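Local structure of lysosome-associated membrane glycoprotein 2 (Mus musculus, 5GV3) at residues Ala71-Lys76 with Ile83-Leu88; Leu14-Glu19 with Ala58-Gln63; Asn111-Lys116 with Leu129-Thr134. The protein inhibits the proton channel TMEM175 directly, thereby aiding lysosomal acidification, and takes part in lysosome biogenesis and autophagy, with this chain forming its first lumenal domain. All coordinates share one frame; numbering follows the deposited sequence.

All three contacts lie in the first lumenal domain, an all-beta unit, and share its four-stranded antiparallel sheet. Along the chain interaction 2 closes before interaction 1 opens, and interaction 1 before interaction 3. Interaction 2 (14-19 with 58-63) sets strand 11-28 of the larger sheet over the outermost strand 59-64, interaction 1 is the central hairpin next to it, and interaction 3 runs from the opposite outermost strand to strand 129-133. The centre of interaction 1 is about 10 Å from that of interaction 2 and 11 Å from that of interaction 3, with backbone contacts in both cases; interactions 2 and 3, centres about 16 Å apart, do not touch. The outer contacts thus join the sheets at opposite margins of the hairpin.

Interaction 1 of 3, residues Ala71-Lys76 with Ile83-Leu88; sequences AVNFTK and IHDIVL. With NAG (2-acetamido-2-deoxy-beta-D-glucopyranose), chain O.
V72 and I83 meet at a slant, CG2 of V72 lying 3.7 Å from CG2 of I83, while the V72 and I86 chains run alongside each other in one direction, V72 CG2 3.8 Å from I86 CG1. That methyl stands anti to the backbone N (V72 CG1 has chi1 57°), and from there it touches both isoleucines. F74 also lies alongside I83, whose CG1 sits near the plane of the ring, at its edge, 3.8 Å from CD1 of F74. L145 of strand 136-146 packs against both F74 and I83, so this apolar face looks into the larger sheet.

On the other face stand A71 with V87 and N73 with H84, two hydrogen-bonded pairs of the antiparallel hairpin. N73 N donates to H84 O over 2.8 Å. Between the pairs the register slips by one residue, a beta bulge at which D85 takes a left-handed backbone conformation.

The side chain of D85 meets the glycosylated N73: N73 ND2 donates to the anti lone pair of D85 OD2 at 2.6 Å, bent to 137° at the hydrogen. N2 of the attached NAG reaches the same oxygen, weakly, at 3.4 Å. N-glycosylation leaves the amide nitrogen a single N-H, and here that N-H is spent on D85, so the carboxylate probably helps to fix the direction in which the glycan leaves the sheet.

Interaction 2 of 3, residues Leu14-Glu19 with Ala58-Gln63; sequences LYAEWE and AKIMIQ. With ZN (zinc ion), chain C; ZN (zinc ion), chain E; NAG (2-acetamido-2-deoxy-beta-D-glucopyranose), chain L.
The indole of W18 meets I62 at its edge, near the ring plane, tip against tip, CZ2 of W18 4.1 Å from CG1 of I62. W18 CG lies between the backbone N and the carbonyl carbon (chi1 80°), and from there the indole heads for strand 59-63. I60 passes the indole running the other way, its CG2 4.2 Å from W18 CH2. The Y15 phenol belongs to the other side of its strand: O7 of a NAG lies over one face, 3.3 Å from CE1 of Y15, and E17 OE1 sits at the ring edge. Y15 OH donates to that oxygen at 2.6 Å from above the carboxylate plane (49° out of it), and the same OE1 binds zinc.

Strands 14-19 and 59-63 share no hydrogen bond. Their axes stay 9.5 Å apart at 42°, as facing layers of two sheets do, and alternate residues point inward. I60 CD1 is 3.5 Å from CB of A16 and also touches CD2 of L14. L14 CD1 rests 3.8 Å from A58 CB, and F74 packs on L14 and I60. Outward, both E17 oxygens grip a zinc ion, each at 2.0 Å, with a water; E19 binds a second zinc ion likewise.

Interaction 3 of 3, residues Asn111-Lys116 with Leu129-Thr134; sequences NPENFK and LTYNLT
ND2 of N111 lies over one face of the Y131 ring, toward its CG, at 3.6 Å, and the amide and ring planes stand 67° apart. This is the close part of the contact. CG of N111 lies anti to the backbone N (chi1 -168°), which directs CG toward strand 129-133, where L133 crosses the side chain at about a right angle and sets its CD1 3.7 Å from ND2 of N111. The amide is held from its own side too: N111 OD1 accepts from E113 N at 2.8 Å, closing an Asx turn, while ND2 makes a weak hydrogen bond to Q138 of strand 136-146.

Toward solvent the fit is looser, where the exposed P112 passes L133 with CD 3.9 Å from CD2 of L133. E113 adds a single-atom touch at the rim: its chain bends at chi2 (60°), and its OE1 lies at the edge of the Y131 ring, 3.7 Å from CE2.

No hydrogen bond runs directly between 111-116 and 129-134, so this margin of the four-stranded sheet meets strand 129-133 through side chains alone. An amide nitrogen over the ring face and a carboxylate oxygen at the rim suit the electrostatics of an aromatic ring, though each contribution is probably modest.

Interaction 1 of 3, residues Ala71-Lys76 with Ile83-Leu88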
loop_
_atom_site.group_PDB
_atom_site.type_symbol
_atom_site.label_atom_id
_atom_site.label_comp_id
_atom_site.label_asym_id
_atom_site.label_seq_id
_atom_site.Cartn_x
_atom_site.Cartn_y
_atom_site.Cartn_z
ATOM N N ALA A 71 0.683 -5.257 -0.539
ATOM C CA ALA A 71 0.289 -5.335 -1.943
ATOM C C ALA A 71 -1.039 -4.630 -2.193
ATOM O O ALA A 71 -1.828 -4.429 -1.269
ATOM C CB ALA A 71 0.210 -6.797 -2.390
ATOM N N VAL A 72 -1.284 -4.283 -3.454
ATOM C CA VAL A 72 -2.528 -3.637 -3.861
ATOM C C VAL A 72 -2.857 -3.984 -5.311
ATOM O O VAL A 72 -1.967 -4.202 -6.128
ATOM C CB VAL A 72 -2.461 -2.090 -3.678
ATOM C CG1 VAL A 72 -1.288 -1.485 -4.443
ATOM C CG2 VAL A 72 -3.784 -1.417 -4.062
ATOM N N ASN A 73 -4.149 -4.062 -5.610
ATOM C CA ASN A 73 -4.631 -4.301 -6.962
ATOM C C ASN A 73 -5.206 -3.089 -7.617
ATOM O O ASN A 73 -5.893 -2.292 -6.980
ATOM C CB ASN A 73 -5.744 -5.339 -6.995
ATOM C CG ASN A 73 -5.256 -6.729 -7.172
ATOM O OD1 ASN A 73 -4.125 -6.973 -7.594
ATOM N ND2 ASN A 73 -6.140 -7.670 -6.880
ATOM N N PHE A 74 -4.959 -2.993 -8.914
ATOM C CA PHE A 74 -5.629 -2.027 -9.760
ATOM C C PHE A 74 -6.277 -2.785 -10.915
ATOM O O PHE A 74 -5.590 -3.445 -11.680
ATOM C CB PHE A 74 -4.651 -0.959 -10.267
ATOM C CG PHE A 74 -3.787 -0.354 -9.189
ATOM C CD1 PHE A 74 -4.278 0.662 -8.376
ATOM C CD2 PHE A 74 -2.478 -0.780 -9.004
ATOM C CE1 PHE A 74 -3.487 1.228 -7.382
ATOM C CE2 PHE A 74 -1.679 -0.214 -8.020
ATOM C CZ PHE A 74 -2.188 0.794 -7.206
ATOM N N THR A 75 -7.600 -2.738 -11.005
ATOM C CA THR A 75 -8.327 -3.463 -12.047
ATOM C C THR A 75 -9.057 -2.500 -12.972
ATOM O O THR A 75 -9.905 -1.730 -12.526
ATOM C CB THR A 75 -9.345 -4.456 -11.468
ATOM O OG1 THR A 75 -8.664 -5.433 -10.669
ATOM C CG2 THR A 75 -10.080 -5.155 -12.602
ATOM N N LYS A 76 -8.744 -2.558 -14.259
ATOM C CA LYS A 76 -9.234 -1.557 -15.195
ATOM C C LYS A 76 -10.691 -1.787 -15.607
ATOM O O LYS A 76 -11.094 -2.910 -15.887
ATOM C CB LYS A 76 -8.339 -1.520 -16.431
ATOM C CG LYS A 76 -8.708 -0.421 -17.416
ATOM C CD LYS A 76 -7.674 -0.285 -18.515
ATOM C CE LYS A 76 -8.125 0.711 -19.568
ATOM N NZ LYS A 76 -7.007 1.127 -20.458
ATOM N N ILE A 83 -9.156 0.452 -7.138
ATOM C CA ILE A 83 -8.062 0.191 -6.224
ATOM C C ILE A 83 -8.623 -0.772 -5.200
ATOM O O ILE A 83 -9.557 -0.442 -4.473
ATOM C CB ILE A 83 -7.548 1.468 -5.550
ATOM C CG1 ILE A 83 -7.070 2.470 -6.598
ATOM C CG2 ILE A 83 -6.422 1.147 -4.598
ATOM C CD1 ILE A 83 -6.763 3.808 -6.023
ATOM N N HIS A 84 -8.071 -1.976 -5.166
ATOM C CA HIS A 84 -8.747 -3.092 -4.530
ATOM C C HIS A 84 -7.732 -4.072 -3.910
ATOM O O HIS A 84 -6.546 -4.027 -4.232
ATOM C CB HIS A 84 -9.657 -3.749 -5.584
ATOM C CG HIS A 84 -10.298 -5.027 -5.146
ATOM N ND1 HIS A 84 -10.948 -5.163 -3.945
ATOM C CD2 HIS A 84 -10.414 -6.216 -5.781
ATOM C CE1 HIS A 84 -11.421 -6.397 -3.842
ATOM N NE2 HIS A 84 -11.089 -7.055 -4.929
ATOM N N ASP A 85 -8.202 -4.949 -3.027
ATOM C CA ASP A 85 -7.379 -6.021 -2.463
ATOM C C ASP A 85 -6.089 -5.522 -1.819
ATOM O O ASP A 85 -5.016 -6.067 -2.063
ATOM C CB ASP A 85 -7.012 -7.051 -3.535
ATOM C CG ASP A 85 -8.222 -7.712 -4.151
ATOM O OD1 ASP A 85 -9.170 -8.049 -3.420
ATOM O OD2 ASP A 85 -8.226 -7.891 -5.379
ATOM N N ILE A 86 -6.190 -4.488 -1.001
ATOM C CA ILE A 86 -5.034 -4.044 -0.255
ATOM C C ILE A 86 -4.775 -5.068 0.841
ATOM O O ILE A 86 -5.657 -5.367 1.644
ATOM C CB ILE A 86 -5.233 -2.652 0.357
ATOM C CG1 ILE A 86 -5.519 -1.627 -0.740
ATOM C CG2 ILE A 86 -4.006 -2.244 1.165
ATOM C CD1 ILE A 86 -5.887 -0.258 -0.213
ATOM N N VAL A 87 -3.576 -5.636 0.838
ATOM C CA VAL A 87 -3.232 -6.688 1.783
ATOM C C VAL A 87 -1.893 -6.418 2.460
ATOM O O VAL A 87 -0.900 -6.091 1.807
ATOM C CB VAL A 87 -3.166 -8.058 1.088
ATOM C CG1 VAL A 87 -2.641 -9.111 2.041
ATOM C CG2 VAL A 87 -4.534 -8.456 0.557
ATOM N N LEU A 88 -1.878 -6.563 3.779
ATOM C CA LEU A 88 -0.656 -6.481 4.561
ATOM C C LEU A 88 -0.345 -7.843 5.167
ATOM O O LEU A 88 -1.220 -8.484 5.748
ATOM C CB LEU A 88 -0.786 -5.435 5.667
ATOM C CG LEU A 88 0.405 -5.285 6.612
ATOM C CD1 LEU A 88 1.520 -4.539 5.919
ATOM C CD2 LEU A 88 -0.006 -4.565 7.887
HETATM C C1 NAG O . -5.934 -9.080 -6.980
HETATM C C2 NAG O . -6.499 -9.669 -8.276
HETATM C C3 NAG O . -6.363 -11.193 -8.260
HETATM C C4 NAG O . -4.929 -11.596 -7.920
HETATM C C5 NAG O . -4.474 -10.878 -6.651
HETATM C C6 NAG O . -3.037 -11.140 -6.274
HETATM C C7 NAG O . -8.567 -9.388 -9.594
HETATM C C8 NAG O . -9.996 -8.930 -9.566
HETATM N N2 NAG O . -7.896 -9.276 -8.444
HETATM O O3 NAG O . -6.744 -11.733 -9.520
HETATM O O4 NAG O . -4.847 -13.003 -7.721
HETATM O O5 NAG O . -4.595 -9.466 -6.841
HETATM O O6 NAG O . -2.620 -10.251 -5.246
HETATM O O7 NAG O . -8.051 -9.844 -10.609
#

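Interaction 2 of 3, residues Leu14-Glu19 with Ala58-Gln63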
loop_
_atom_site.group_PDB
_atom_site.type_symbol
_atom_site.label_atom_id
_atom_site.label_comp_id
_atom_site.label_asym_id
_atom_site.label_seq_id
_atom_site.Cartn_x
_atom_site.Cartn_y
_atom_site.Cartn_z
ATOM N N LEU A 14 2.661 2.937 -15.087
ATOM C CA LEU A 14 2.097 3.063 -13.739
ATOM C C LEU A 14 2.977 3.982 -12.893
ATOM O O LEU A 14 4.194 3.820 -12.853
ATOM C CB LEU A 14 1.956 1.699 -13.058
ATOM C CG LEU A 14 1.366 1.670 -11.629
ATOM C CD1 LEU A 14 0.517 0.424 -11.401
ATOM C CD2 LEU A 14 2.434 1.784 -10.525
ATOM N N TYR A 15 2.360 4.953 -12.231
ATOM C CA TYR A 15 3.099 5.803 -11.312
ATOM C C TYR A 15 2.412 5.820 -9.951
ATOM O O TYR A 15 1.192 5.966 -9.857
ATOM C CB TYR A 15 3.241 7.232 -11.846
ATOM C CG TYR A 15 4.090 8.111 -10.940
ATOM C CD1 TYR A 15 5.472 8.148 -11.075
ATOM C CD2 TYR A 15 3.512 8.887 -9.948
ATOM C CE1 TYR A 15 6.252 8.934 -10.253
ATOM C CE2 TYR A 15 4.287 9.675 -9.116
ATOM C CZ TYR A 15 5.655 9.692 -9.272
ATOM O OH TYR A 15 6.431 10.472 -8.444
ATOM N N ALA A 16 3.203 5.657 -8.895
ATOM C CA ALA A 16 2.686 5.703 -7.539
ATOM C C ALA A 16 3.680 6.403 -6.619
ATOM O O ALA A 16 4.852 6.051 -6.579
ATOM C CB ALA A 16 2.383 4.297 -7.038
ATOM N N GLU A 17 3.195 7.416 -5.911
ATOM C CA GLU A 17 3.973 8.195 -4.957
ATOM C C GLU A 17 3.129 8.318 -3.692
ATOM O O GLU A 17 2.006 8.813 -3.758
ATOM C CB GLU A 17 4.320 9.555 -5.594
ATOM C CG GLU A 17 5.005 10.684 -4.785
ATOM C CD GLU A 17 5.168 11.986 -5.635
ATOM O OE1 GLU A 17 4.962 11.942 -6.866
ATOM O OE2 GLU A 17 5.500 13.068 -5.121
ATOM N N TRP A 18 3.644 7.847 -2.556
ATOM C CA TRP A 18 2.857 7.845 -1.322
ATOM C C TRP A 18 3.689 7.500 -0.081
ATOM O O TRP A 18 4.841 7.080 -0.187
ATOM C CB TRP A 18 1.686 6.860 -1.443
ATOM C CG TRP A 18 2.050 5.417 -1.232
ATOM C CD1 TRP A 18 1.749 4.667 -0.141
ATOM C CD2 TRP A 18 2.778 4.548 -2.125
ATOM N NE1 TRP A 18 2.239 3.399 -0.288
ATOM C CE2 TRP A 18 2.871 3.292 -1.495
ATOM C CE3 TRP A 18 3.360 4.713 -3.382
ATOM C CZ2 TRP A 18 3.517 2.203 -2.078
ATOM C CZ3 TRP A 18 4.004 3.627 -3.964
ATOM C CH2 TRP A 18 4.078 2.391 -3.308
ATOM N N GLU A 19 3.096 7.706 1.091
ATOM C CA GLU A 19 3.719 7.327 2.356
ATOM C C GLU A 19 2.766 6.434 3.156
ATOM O O GLU A 19 1.558 6.633 3.138
ATOM C CB GLU A 19 4.111 8.570 3.163
ATOM C CG GLU A 19 5.154 9.467 2.458
ATOM C CD GLU A 19 5.882 10.432 3.399
ATOM O OE1 GLU A 19 6.219 10.021 4.529
ATOM O OE2 GLU A 19 6.138 11.597 3.007
ATOM N N ALA A 58 -2.438 -4.441 -13.492
ATOM C CA ALA A 58 -1.294 -3.812 -12.768
ATOM C C ALA A 58 -1.324 -3.783 -11.241
ATOM O O ALA A 58 -2.272 -3.305 -10.634
ATOM C CB ALA A 58 -1.123 -2.418 -13.249
ATOM N N LYS A 59 -0.331 -4.426 -10.633
ATOM C CA LYS A 59 -0.213 -4.492 -9.178
ATOM C C LYS A 59 1.052 -3.820 -8.615
ATOM O O LYS A 59 2.069 -3.670 -9.292
ATOM C CB LYS A 59 -0.248 -5.957 -8.708
ATOM C CG LYS A 59 0.893 -6.864 -9.207
ATOM C CD LYS A 59 0.715 -8.338 -8.764
ATOM C CE LYS A 59 1.769 -9.236 -9.430
ATOM N NZ LYS A 59 1.626 -10.688 -9.101
ATOM N N ILE A 60 0.975 -3.440 -7.346
ATOM C CA ILE A 60 2.145 -2.983 -6.627
ATOM C C ILE A 60 2.408 -3.888 -5.442
ATOM O O ILE A 60 1.495 -4.230 -4.691
ATOM C CB ILE A 60 1.991 -1.543 -6.138
ATOM C CG1 ILE A 60 2.081 -0.571 -7.316
ATOM C CG2 ILE A 60 3.054 -1.204 -5.116
ATOM C CD1 ILE A 60 1.736 0.857 -6.914
ATOM N N MET A 61 3.665 -4.289 -5.298
ATOM C CA MET A 61 4.084 -5.079 -4.152
ATOM C C MET A 61 5.264 -4.427 -3.438
ATOM O O MET A 61 6.198 -3.960 -4.070
ATOM C CB MET A 61 4.438 -6.497 -4.589
ATOM C CG MET A 61 3.289 -7.215 -5.273
ATOM S SD MET A 61 3.722 -8.874 -5.816
ATOM C CE MET A 61 3.974 -9.674 -4.230
ATOM N N ILE A 62 5.181 -4.334 -2.116
ATOM C CA ILE A 62 6.244 -3.725 -1.333
ATOM C C ILE A 62 6.762 -4.715 -0.295
ATOM O O ILE A 62 5.976 -5.314 0.424
ATOM C CB ILE A 62 5.757 -2.443 -0.644
ATOM C CG1 ILE A 62 5.292 -1.421 -1.695
ATOM C CG2 ILE A 62 6.846 -1.871 0.252
ATOM C CD1 ILE A 62 6.416 -0.895 -2.601
ATOM N N GLN A 63 8.075 -4.905 -0.229
ATOM C CA GLN A 63 8.655 -5.742 0.824
ATOM C C GLN A 63 9.559 -4.902 1.710
ATOM O O GLN A 63 10.219 -3.978 1.243
ATOM C CB GLN A 63 9.443 -6.927 0.247
ATOM C CG GLN A 63 8.735 -7.693 -0.851
ATOM C CD GLN A 63 8.781 -6.967 -2.189
ATOM O OE1 GLN A 63 9.777 -6.336 -2.529
ATOM N NE2 GLN A 63 7.692 -7.037 -2.937
HETATM ZN ZN ZN C . 5.448 13.882 -6.979
HETATM ZN ZN ZN E . 6.875 11.879 4.848
HETATM C C1 NAG L . 9.112 7.905 -14.462
HETATM C C2 NAG L . 9.373 9.419 -14.296
HETATM C C3 NAG L . 9.557 10.110 -15.651
HETATM C C4 NAG L . 10.595 9.369 -16.486
HETATM C C5 NAG L . 10.228 7.891 -16.582
HETATM C C6 NAG L . 11.260 7.076 -17.325
HETATM C C7 NAG L . 7.042 10.245 -13.708
HETATM C C8 NAG L . 6.472 9.637 -14.963
HETATM N N2 NAG L . 8.362 10.098 -13.473
HETATM O O3 NAG L . 9.956 11.462 -15.464
HETATM O O4 NAG L . 10.653 9.931 -17.791
HETATM O O5 NAG L . 10.143 7.336 -15.263
HETATM O O6 NAG L . 12.179 6.474 -16.420
HETATM O O7 NAG L . 6.325 10.854 -12.921
HETATM O O HOH W 1 4.937 13.717 -8.999
#

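Interaction 3 of 3, residues Asn111-Lys116 with Leu129-Thr134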
loop_
_atom_site.group_PDB
_atom_site.type_symbol
_atom_site.label_atom_id
_atom_site.label_comp_id
_atom_site.label_asym_id
_atom_site.label_seq_id
_atom_site.Cartn_x
_atom_site.Cartn_y
_atom_site.Cartn_z
ATOM N N ASN A 111 -7.984 -5.596 3.534
ATOM C CA ASN A 111 -8.691 -4.325 3.542
ATOM C C ASN A 111 -9.884 -4.414 2.606
ATOM O O ASN A 111 -9.728 -4.751 1.436
ATOM C CB ASN A 111 -7.743 -3.194 3.121
ATOM C CG ASN A 111 -8.310 -1.813 3.382
ATOM O OD1 ASN A 111 -9.494 -1.563 3.166
ATOM N ND2 ASN A 111 -7.455 -0.897 3.834
ATOM N N PRO A 112 -11.092 -4.152 3.133
ATOM C CA PRO A 112 -12.331 -4.246 2.346
ATOM C C PRO A 112 -12.506 -3.101 1.358
ATOM O O PRO A 112 -13.398 -3.171 0.515
ATOM C CB PRO A 112 -13.432 -4.197 3.411
ATOM C CG PRO A 112 -12.730 -4.454 4.727
ATOM C CD PRO A 112 -11.365 -3.884 4.553
ATOM N N GLU A 113 -11.669 -2.072 1.462
ATOM C CA GLU A 113 -11.795 -0.899 0.604
ATOM C C GLU A 113 -11.739 -1.298 -0.862
ATOM O O GLU A 113 -10.951 -2.153 -1.264
ATOM C CB GLU A 113 -10.706 0.136 0.916
ATOM C CG GLU A 113 -10.829 1.447 0.134
ATOM C CD GLU A 113 -12.141 2.170 0.403
ATOM O OE1 GLU A 113 -12.591 2.186 1.569
ATOM O OE2 GLU A 113 -12.731 2.716 -0.553
ATOM N N ASN A 114 -12.622 -0.695 -1.643
ATOM C CA ASN A 114 -12.611 -0.810 -3.090
ATOM C C ASN A 114 -12.868 0.578 -3.630
ATOM O O ASN A 114 -14.005 1.036 -3.689
ATOM C CB ASN A 114 -13.664 -1.807 -3.579
ATOM C CG ASN A 114 -13.545 -2.109 -5.065
ATOM O OD1 ASN A 114 -13.235 -1.231 -5.868
ATOM N ND2 ASN A 114 -13.789 -3.360 -5.436
ATOM N N PHE A 115 -11.799 1.251 -4.026
ATOM C CA PHE A 115 -11.911 2.655 -4.351
ATOM C C PHE A 115 -11.892 2.887 -5.840
ATOM O O PHE A 115 -11.254 2.167 -6.603
ATOM C CB PHE A 115 -10.795 3.457 -3.686
ATOM C CG PHE A 115 -11.000 4.943 -3.757
ATOM C CD1 PHE A 115 -12.069 5.540 -3.104
ATOM C CD2 PHE A 115 -10.128 5.742 -4.474
ATOM C CE1 PHE A 115 -12.262 6.909 -3.164
ATOM C CE2 PHE A 115 -10.315 7.112 -4.538
ATOM C CZ PHE A 115 -11.383 7.697 -3.881
ATOM N N LYS A 116 -12.608 3.919 -6.239
ATOM C CA LYS A 116 -12.792 4.203 -7.635
ATOM C C LYS A 116 -12.106 5.456 -8.144
ATOM O O LYS A 116 -12.213 6.519 -7.548
ATOM C CB LYS A 116 -14.278 4.256 -7.911
ATOM C CG LYS A 116 -14.526 3.612 -9.186
ATOM C CD LYS A 116 -13.807 2.296 -9.170
ATOM C CE LYS A 116 -14.282 1.484 -10.288
ATOM N NZ LYS A 116 -13.369 0.395 -10.638
ATOM N N LEU A 129 -5.180 8.935 5.053
ATOM C CA LEU A 129 -6.294 7.996 5.046
ATOM C C LEU A 129 -6.024 6.910 6.096
ATOM O O LEU A 129 -4.965 6.276 6.085
ATOM C CB LEU A 129 -6.498 7.388 3.653
ATOM C CG LEU A 129 -6.575 8.441 2.536
ATOM C CD1 LEU A 129 -6.785 7.808 1.165
ATOM C CD2 LEU A 129 -7.657 9.470 2.833
ATOM N N THR A 130 -6.951 6.746 7.036
ATOM C CA THR A 130 -6.786 5.777 8.121
ATOM C C THR A 130 -7.792 4.643 8.001
ATOM O O THR A 130 -8.987 4.880 7.835
ATOM C CB THR A 130 -6.950 6.426 9.506
ATOM O OG1 THR A 130 -6.056 7.539 9.629
ATOM C CG2 THR A 130 -6.640 5.424 10.613
ATOM N N TYR A 131 -7.299 3.411 8.081
ATOM C CA TYR A 131 -8.159 2.237 8.065
ATOM C C TYR A 131 -7.916 1.403 9.315
ATOM O O TYR A 131 -6.834 0.852 9.521
ATOM C CB TYR A 131 -7.926 1.421 6.795
ATOM C CG TYR A 131 -8.220 2.221 5.547
ATOM C CD1 TYR A 131 -7.234 2.994 4.956
ATOM C CD2 TYR A 131 -9.488 2.222 4.973
ATOM C CE1 TYR A 131 -7.493 3.744 3.827
ATOM C CE2 TYR A 131 -9.758 2.963 3.841
ATOM C CZ TYR A 131 -8.754 3.725 3.270
ATOM O OH TYR A 131 -9.009 4.470 2.139
ATOM N N ASN A 132 -8.929 1.332 10.165
ATOM C CA ASN A 132 -8.836 0.565 11.397
ATOM C C ASN A 132 -9.197 -0.894 11.147
ATOM O O ASN A 132 -10.372 -1.251 11.072
ATOM C CB ASN A 132 -9.732 1.178 12.468
ATOM C CG ASN A 132 -9.427 2.647 12.702
ATOM O OD1 ASN A 132 -8.494 2.992 13.428
ATOM N ND2 ASN A 132 -10.207 3.522 12.072
ATOM N N LEU A 133 -8.174 -1.722 10.963
ATOM C CA LEU A 133 -8.361 -3.140 10.685
ATOM C C LEU A 133 -7.715 -3.989 11.780
ATOM O O LEU A 133 -6.679 -4.617 11.556
ATOM C CB LEU A 133 -7.772 -3.505 9.318
ATOM C CG LEU A 133 -8.143 -2.613 8.127
ATOM C CD1 LEU A 133 -7.343 -2.996 6.886
ATOM C CD2 LEU A 133 -9.636 -2.684 7.839
ATOM N N THR A 134 -8.345 -3.996 12.953
ATOM C CA THR A 134 -7.862 -4.722 14.130
ATOM C C THR A 134 -7.331 -6.112 13.783
ATOM O O THR A 134 -8.013 -6.886 13.109
ATOM C CB THR A 134 -8.990 -4.855 15.172
ATOM O OG1 THR A 134 -9.433 -3.549 15.562
ATOM C CG2 THR A 134 -8.533 -5.637 16.400
#